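Local coordinates for protein isomaltodextranase (PDB 5AWO) that hydrolyses alpha-1,6-glucosidic linkages in dextran-type polysaccharides, releasing successive isomaltose units from the non-reducing chain ends, at residues 357-363 with 437-442; 328-334 with 458-462. All coordinates share one frame; numbering follows the deposited sequence.

Contact 1 of 2, residues 357-363 with 437-442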
loop_
_atom_site.group_PDB
_atom_site.type_symbol
_atom_site.label_atom_id
_atom_site.label_comp_id
_atom_site.label_asym_id
_atom_site.label_seq_id
_atom_site.Cartn_x
_atom_site.Cartn_y
_atom_site.Cartn_z
ATOM N N TRP A 357 22.660 8.782 -3.632
ATOM C CA TRP A 357 22.322 9.409 -2.365
ATOM C C TRP A 357 20.804 9.602 -2.101
ATOM O O TRP A 357 20.351 9.594 -0.966
ATOM C CB TRP A 357 23.053 10.766 -2.245
ATOM C CG TRP A 357 22.604 11.734 -3.313
ATOM C CD1 TRP A 357 23.151 11.911 -4.560
ATOM C CD2 TRP A 357 21.492 12.619 -3.240
ATOM N NE1 TRP A 357 22.439 12.832 -5.259
ATOM C CE2 TRP A 357 21.405 13.282 -4.482
ATOM C CE3 TRP A 357 20.538 12.900 -2.255
ATOM C CZ2 TRP A 357 20.431 14.236 -4.743
ATOM C CZ3 TRP A 357 19.555 13.832 -2.526
ATOM C CH2 TRP A 357 19.515 14.496 -3.777
ATOM N N VAL A 358 20.021 9.784 -3.171
ATOM C CA VAL A 358 18.565 10.020 -3.072
ATOM C C VAL A 358 17.898 8.893 -2.271
ATOM O O VAL A 358 16.965 9.090 -1.472
ATOM C CB VAL A 358 17.914 10.065 -4.511
ATOM C CG1 VAL A 358 16.377 10.137 -4.467
ATOM C CG2 VAL A 358 18.477 11.250 -5.314
ATOM N N TYR A 359 18.420 7.700 -2.502
ATOM C CA TYR A 359 17.794 6.463 -2.056
ATOM C C TYR A 359 18.378 5.945 -0.740
ATOM O O TYR A 359 17.812 5.032 -0.128
ATOM C CB TYR A 359 17.986 5.424 -3.137
ATOM C CG TYR A 359 17.343 5.791 -4.446
ATOM C CD1 TYR A 359 15.987 6.156 -4.502
ATOM C CD2 TYR A 359 18.053 5.791 -5.633
ATOM C CE1 TYR A 359 15.368 6.468 -5.697
ATOM C CE2 TYR A 359 17.440 6.101 -6.836
ATOM C CZ TYR A 359 16.102 6.452 -6.865
ATOM O OH TYR A 359 15.484 6.743 -8.066
ATOM N N THR A 360 19.498 6.514 -0.303
ATOM C CA THR A 360 20.305 5.917 0.767
ATOM C C THR A 360 20.486 6.825 1.989
ATOM O O THR A 360 21.445 6.654 2.757
ATOM C CB THR A 360 21.661 5.452 0.219
ATOM O OG1 THR A 360 22.384 6.583 -0.294
ATOM C CG2 THR A 360 21.462 4.399 -0.864
ATOM N N ASN A 361 19.583 7.773 2.210
ATOM C CA ASN A 361 19.580 8.541 3.454
ATOM C C ASN A 361 19.001 7.648 4.557
ATOM O O ASN A 361 17.826 7.302 4.549
ATOM C CB ASN A 361 18.756 9.818 3.273
ATOM C CG ASN A 361 18.629 10.651 4.532
ATOM O OD1 ASN A 361 18.613 10.151 5.648
ATOM N ND2 ASN A 361 18.473 11.935 4.351
ATOM N N LYS A 362 19.865 7.240 5.480
ATOM C CA LYS A 362 19.484 6.269 6.501
ATOM C C LYS A 362 18.326 6.754 7.358
ATOM O O LYS A 362 17.490 5.939 7.770
ATOM C CB LYS A 362 20.702 5.881 7.360
ATOM C CG LYS A 362 21.725 5.029 6.604
ATOM C CD LYS A 362 23.115 5.098 7.254
ATOM C CE LYS A 362 24.231 4.538 6.361
ATOM N NZ LYS A 362 24.885 5.481 5.393
ATOM N N GLU A 363 18.253 8.054 7.648
ATOM C CA GLU A 363 17.193 8.565 8.497
ATOM C C GLU A 363 15.836 8.564 7.791
ATOM O O GLU A 363 14.814 8.304 8.394
ATOM C CB GLU A 363 17.517 9.966 9.017
ATOM C CG GLU A 363 18.824 10.028 9.783
ATOM C CD GLU A 363 18.848 11.205 10.730
ATOM O OE1 GLU A 363 18.041 11.228 11.672
ATOM O OE2 GLU A 363 19.666 12.126 10.511
ATOM N N ARG A 437 13.354 16.665 14.235
ATOM C CA ARG A 437 14.612 16.476 13.538
ATOM C C ARG A 437 14.351 16.559 12.026
ATOM O O ARG A 437 13.496 15.842 11.499
ATOM C CB ARG A 437 15.202 15.117 13.889
ATOM C CG ARG A 437 16.569 14.885 13.346
ATOM C CD ARG A 437 17.245 13.644 13.932
ATOM N NE ARG A 437 18.458 13.380 13.196
ATOM C CZ ARG A 437 19.636 13.945 13.463
ATOM N NH1 ARG A 437 19.772 14.729 14.535
ATOM N NH2 ARG A 437 20.687 13.675 12.705
ATOM N N ASP A 438 15.103 17.436 11.351
ATOM C CA ASP A 438 15.092 17.569 9.877
ATOM C C ASP A 438 15.998 16.482 9.298
ATOM O O ASP A 438 17.184 16.410 9.595
ATOM C CB ASP A 438 15.574 18.975 9.508
ATOM C CG ASP A 438 15.568 19.239 8.019
ATOM O OD1 ASP A 438 15.881 18.316 7.271
ATOM O OD2 ASP A 438 15.274 20.386 7.629
ATOM N N LEU A 439 15.407 15.564 8.515
ATOM C CA LEU A 439 16.102 14.355 8.129
ATOM C C LEU A 439 17.002 14.492 6.901
ATOM O O LEU A 439 17.792 13.610 6.638
ATOM C CB LEU A 439 15.128 13.193 7.893
ATOM C CG LEU A 439 14.187 12.915 9.050
ATOM C CD1 LEU A 439 13.328 11.716 8.762
ATOM C CD2 LEU A 439 14.927 12.719 10.365
ATOM N N TRP A 440 16.920 15.625 6.207
ATOM C CA TRP A 440 17.887 15.899 5.119
ATOM C C TRP A 440 19.006 16.813 5.589
ATOM O O TRP A 440 20.142 16.676 5.130
ATOM C CB TRP A 440 17.185 16.465 3.865
ATOM C CG TRP A 440 16.472 15.404 3.107
ATOM C CD1 TRP A 440 15.133 15.158 3.133
ATOM C CD2 TRP A 440 17.053 14.408 2.256
ATOM N NE1 TRP A 440 14.844 14.079 2.336
ATOM C CE2 TRP A 440 16.004 13.592 1.794
ATOM C CE3 TRP A 440 18.362 14.122 1.850
ATOM C CZ2 TRP A 440 16.234 12.519 0.933
ATOM C CZ3 TRP A 440 18.580 13.055 1.009
ATOM C CH2 TRP A 440 17.530 12.266 0.562
ATOM N N GLU A 441 18.709 17.738 6.510
ATOM C CA GLU A 441 19.779 18.501 7.185
ATOM C C GLU A 441 20.496 17.628 8.212
ATOM O O GLU A 441 21.625 17.933 8.605
ATOM C CB GLU A 441 19.234 19.755 7.852
ATOM C CG GLU A 441 18.668 20.782 6.880
ATOM C CD GLU A 441 18.250 22.084 7.554
ATOM O OE1 GLU A 441 18.271 22.170 8.789
ATOM O OE2 GLU A 441 17.861 23.063 6.860
ATOM N N HIS A 442 19.860 16.540 8.655
ATOM C CA HIS A 442 20.382 15.731 9.756
ATOM C C HIS A 442 20.627 16.647 10.965
ATOM O O HIS A 442 21.720 16.669 11.521
ATOM C CB HIS A 442 21.620 14.936 9.362
ATOM C CG HIS A 442 21.426 14.107 8.139
ATOM N ND1 HIS A 442 20.720 12.928 8.153
ATOM C CD2 HIS A 442 21.812 14.307 6.860
ATOM C CE1 HIS A 442 20.708 12.419 6.933
ATOM N NE2 HIS A 442 21.357 13.236 6.131
#
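Glu363 and Arg437 form a salt bridge between the first turn of helix 362-370, which follows the last strand of the TIM barrel, and the end of strand 434-438 in the C-terminal beta sandwich. The extended arginine meets the carboxylate side-on with two nitrogens: NE lies 2.7 Å from Glu363 OE1, on its syn lone pair, and NH2 lies 2.9 Å from Glu363 OE2. His442 adds a third donor, its ND1 2.7 Å from Glu363 OE2, reaching that oxygen on the anti side while the oxygen sits in the plane of the imidazole. A glutamate suits this place because its two oxygens serve two donors on OE2 and one on OE1, which fixes the carboxylate's rotation.

Asn361, the N-cap of the helix, makes the second polar link. Its amide reaches the turn at 439-441 because chi1 (177°) sets CG opposite the backbone N, and ND2 gives an almost straight bond (171°) of 2.9 Å to Leu439 O. Asn361 OD1 faces the helix instead, accepting from Val364 N and more weakly from Glu363 N, so one amide caps the helix and ties it to the sandwich.

Asn361 ND2 also stands over one face of the Trp440 indole toward the rim, 3.3 Å from Trp440 CE3, and Asn361 CB packs over the six-membered ring as a CH-pi contact, with the amide plane 85° to the indole. A tryptophan suits this place: its flat face takes Asn361 while NE1 reaches Asn334. Trp357 meets the same indole obliquely, Trp357 CZ3 lying 3.7 Å from Trp440 CZ3. His442 CE1 comes within 3.3 Å of Asn361 OD1.

Contact 2 of 2, residues 328-334 with 458-462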
loop_
_atom_site.group_PDB
_atom_site.type_symbol
_atom_site.label_atom_id
_atom_site.label_comp_id
_atom_site.label_asym_id
_atom_site.label_seq_id
_atom_site.Cartn_x
_atom_site.Cartn_y
_atom_site.Cartn_z
ATOM N N GLU A 328 14.065 18.342 -6.612
ATOM C CA GLU A 328 13.000 17.492 -7.113
ATOM C C GLU A 328 13.224 16.013 -6.749
ATOM O O GLU A 328 12.289 15.302 -6.412
ATOM C CB GLU A 328 12.879 17.616 -8.636
ATOM C CG GLU A 328 12.296 18.947 -9.109
ATOM C CD GLU A 328 12.072 19.040 -10.615
ATOM O OE1 GLU A 328 12.483 18.088 -11.320
ATOM O OE2 GLU A 328 11.413 20.021 -11.063
ATOM N N ARG A 329 14.469 15.552 -6.833
ATOM C CA ARG A 329 14.781 14.167 -6.484
ATOM C C ARG A 329 14.439 13.907 -5.024
ATOM O O ARG A 329 13.835 12.870 -4.701
ATOM C CB ARG A 329 16.241 13.836 -6.756
ATOM C CG ARG A 329 16.579 13.694 -8.216
ATOM C CD ARG A 329 18.087 13.486 -8.448
ATOM N NE ARG A 329 18.757 14.695 -8.913
ATOM C CZ ARG A 329 18.633 15.203 -10.134
ATOM N NH1 ARG A 329 19.273 16.332 -10.464
ATOM N NH2 ARG A 329 17.856 14.626 -11.046
ATOM N N LYS A 330 14.783 14.821 -4.127
ATOM C CA LYS A 330 14.428 14.642 -2.728
ATOM C C LYS A 330 12.906 14.623 -2.547
ATOM O O LYS A 330 12.368 13.823 -1.767
ATOM C CB LYS A 330 15.049 15.727 -1.844
ATOM C CG LYS A 330 16.555 15.553 -1.640
ATOM C CD LYS A 330 17.202 16.638 -0.789
ATOM C CE LYS A 330 17.176 17.999 -1.422
ATOM N NZ LYS A 330 17.948 18.934 -0.551
ATOM N N THR A 331 12.200 15.472 -3.271
ATOM C CA THR A 331 10.733 15.470 -3.211
ATOM C C THR A 331 10.088 14.163 -3.662
ATOM O O THR A 331 9.171 13.684 -3.019
ATOM C CB THR A 331 10.182 16.683 -3.973
ATOM O OG1 THR A 331 10.577 17.872 -3.251
ATOM C CG2 THR A 331 8.667 16.615 -4.116
ATOM N N MET A 332 10.584 13.615 -4.751
ATOM C CA MET A 332 10.174 12.288 -5.221
ATOM C C MET A 332 10.267 11.267 -4.080
ATOM O O MET A 332 9.300 10.560 -3.765
ATOM C CB MET A 332 11.075 11.892 -6.412
ATOM C CG MET A 332 10.887 10.479 -6.920
ATOM S SD MET A 332 12.267 9.948 -7.935
ATOM C CE MET A 332 13.506 9.769 -6.693
ATOM N N MET A 333 11.459 11.178 -3.484
ATOM C CA MET A 333 11.690 10.177 -2.449
ATOM C C MET A 333 10.822 10.471 -1.226
ATOM O O MET A 333 10.172 9.582 -0.669
ATOM C CB MET A 333 13.158 10.179 -2.065
ATOM C CG MET A 333 13.549 9.162 -1.009
ATOM S SD MET A 333 13.357 7.473 -1.639
ATOM C CE MET A 333 13.961 6.512 -0.245
ATOM N N ASN A 334 10.737 11.739 -0.834
ATOM C CA ASN A 334 9.975 12.107 0.352
ATOM C C ASN A 334 8.481 11.780 0.214
ATOM O O ASN A 334 7.819 11.374 1.193
ATOM C CB ASN A 334 10.138 13.601 0.655
ATOM C CG ASN A 334 11.497 13.969 1.215
ATOM O OD1 ASN A 334 12.244 13.113 1.705
ATOM N ND2 ASN A 334 11.836 15.262 1.133
ATOM N N HIS A 458 8.923 23.175 -5.906
ATOM C CA HIS A 458 9.174 21.723 -6.045
ATOM C C HIS A 458 9.994 21.147 -4.890
ATOM O O HIS A 458 10.311 19.952 -4.947
ATOM C CB HIS A 458 9.871 21.378 -7.364
ATOM C CG HIS A 458 9.064 21.714 -8.575
ATOM N ND1 HIS A 458 9.484 21.376 -9.847
ATOM C CD2 HIS A 458 7.883 22.356 -8.732
ATOM C CE1 HIS A 458 8.594 21.774 -10.722
ATOM N NE2 HIS A 458 7.606 22.359 -10.077
ATOM N N ALA A 459 10.322 21.931 -3.860
ATOM C CA ALA A 459 11.108 21.418 -2.739
ATOM C C ALA A 459 10.200 20.870 -1.643
ATOM O O ALA A 459 8.999 21.160 -1.622
ATOM C CB ALA A 459 11.962 22.527 -2.158
ATOM N N SER A 460 10.817 20.146 -0.715
ATOM C CA SER A 460 10.088 19.537 0.366
ATOM C C SER A 460 10.995 19.411 1.592
ATOM O O SER A 460 12.207 19.665 1.507
ATOM C CB SER A 460 9.559 18.170 -0.062
ATOM O OG SER A 460 10.610 17.322 -0.467
ATOM N N ALA A 461 10.389 19.021 2.707
ATOM C CA ALA A 461 11.110 18.755 3.930
ATOM C C ALA A 461 10.435 17.591 4.638
ATOM O O ALA A 461 9.218 17.430 4.531
ATOM C CB ALA A 461 11.115 19.962 4.826
ATOM N N ILE A 462 11.228 16.773 5.322
ATOM C CA ILE A 462 10.682 15.650 6.069
ATOM C C ILE A 462 11.366 15.579 7.426
ATOM O O ILE A 462 12.590 15.790 7.565
ATOM C CB ILE A 462 10.771 14.326 5.258
ATOM C CG1 ILE A 462 9.880 13.234 5.812
ATOM C CG2 ILE A 462 12.194 13.858 5.083
ATOM C CD1 ILE A 462 9.698 12.041 4.894
HETATM O O HOH W 1 13.345 19.072 -1.797
HETATM O O HOH W 2 14.095 17.547 0.783
#
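Thr331 OG1 is gripped from several sides where barrel helix 326-339, which connects the seventh and eighth strands of the TIM barrel, packs on strand 460-466 of the C-terminal beta sandwich; the short segments cross at 47°. The hydroxyl donates to His458 O at 2.7 Å and accepts from Ser460 OG at 2.8 Å. Glu327 O, one turn earlier in the helix, is also within hydrogen-bonding range, so the two carbonyls would have to share the proton. A water bound to Ser460 N makes a weak bond to OG1.

Ser460 OG, placed between its backbone N and carbonyl carbon (chi1 58°), points at the helix and accepts from Asn334 ND2 at 2.9 Å, with the oxygen close to the amide plane. Asn334, Ser460, Thr331 and the His458 carbonyl thus form a chain of hydrogen bonds all running one way, and small hydroxyls suit it because each can give and accept at once. A valine in place of Thr331 would probably leave His458 O without this donor and Ser460 OG without an acceptor for its proton, breaking the chain in the middle.

At the start of the helix segment, Glu328 and His458 lie side by side. His458 ND1 donates to Glu328 OE2 at 2.7 Å, the oxygen lying at the ring edge in its plane. Glu328 OE1 takes Ala324 N, His458 NE2 bonds to Asp414 OD1, and Trp275 stacks on the imidazole. At the opposite end, Asn334 OD1 takes the indole NE1 of Trp440, and the Ile462 CG2 methyl packs against the amide, 3.5 Å from Asn334 OD1.

How the contacts relate
Both contacts fasten the catalytic barrel to neighbouring strands of one sandwich sheet, 434-438 and 460-466, but use different barrel elements: contact 1 the helix after the last barrel strand, contact 2 the helix just before that strand. Each has a histidine-carboxylate pair. Contact 2, which is buried, adds linked hydroxyls; contact 1, only partly buried and reaching more exposed residues, adds an arginine salt bridge, a helix-capping amide and tryptophans. They adjoin directly: the hydrogen bond between Asn334 OD1 and Trp440 NE1, 2.8 Å long, joins them, and Trp357 CZ3 packs against Lys330 CG. In sequence, contact 1 is nested within the loop that contact 2 closes.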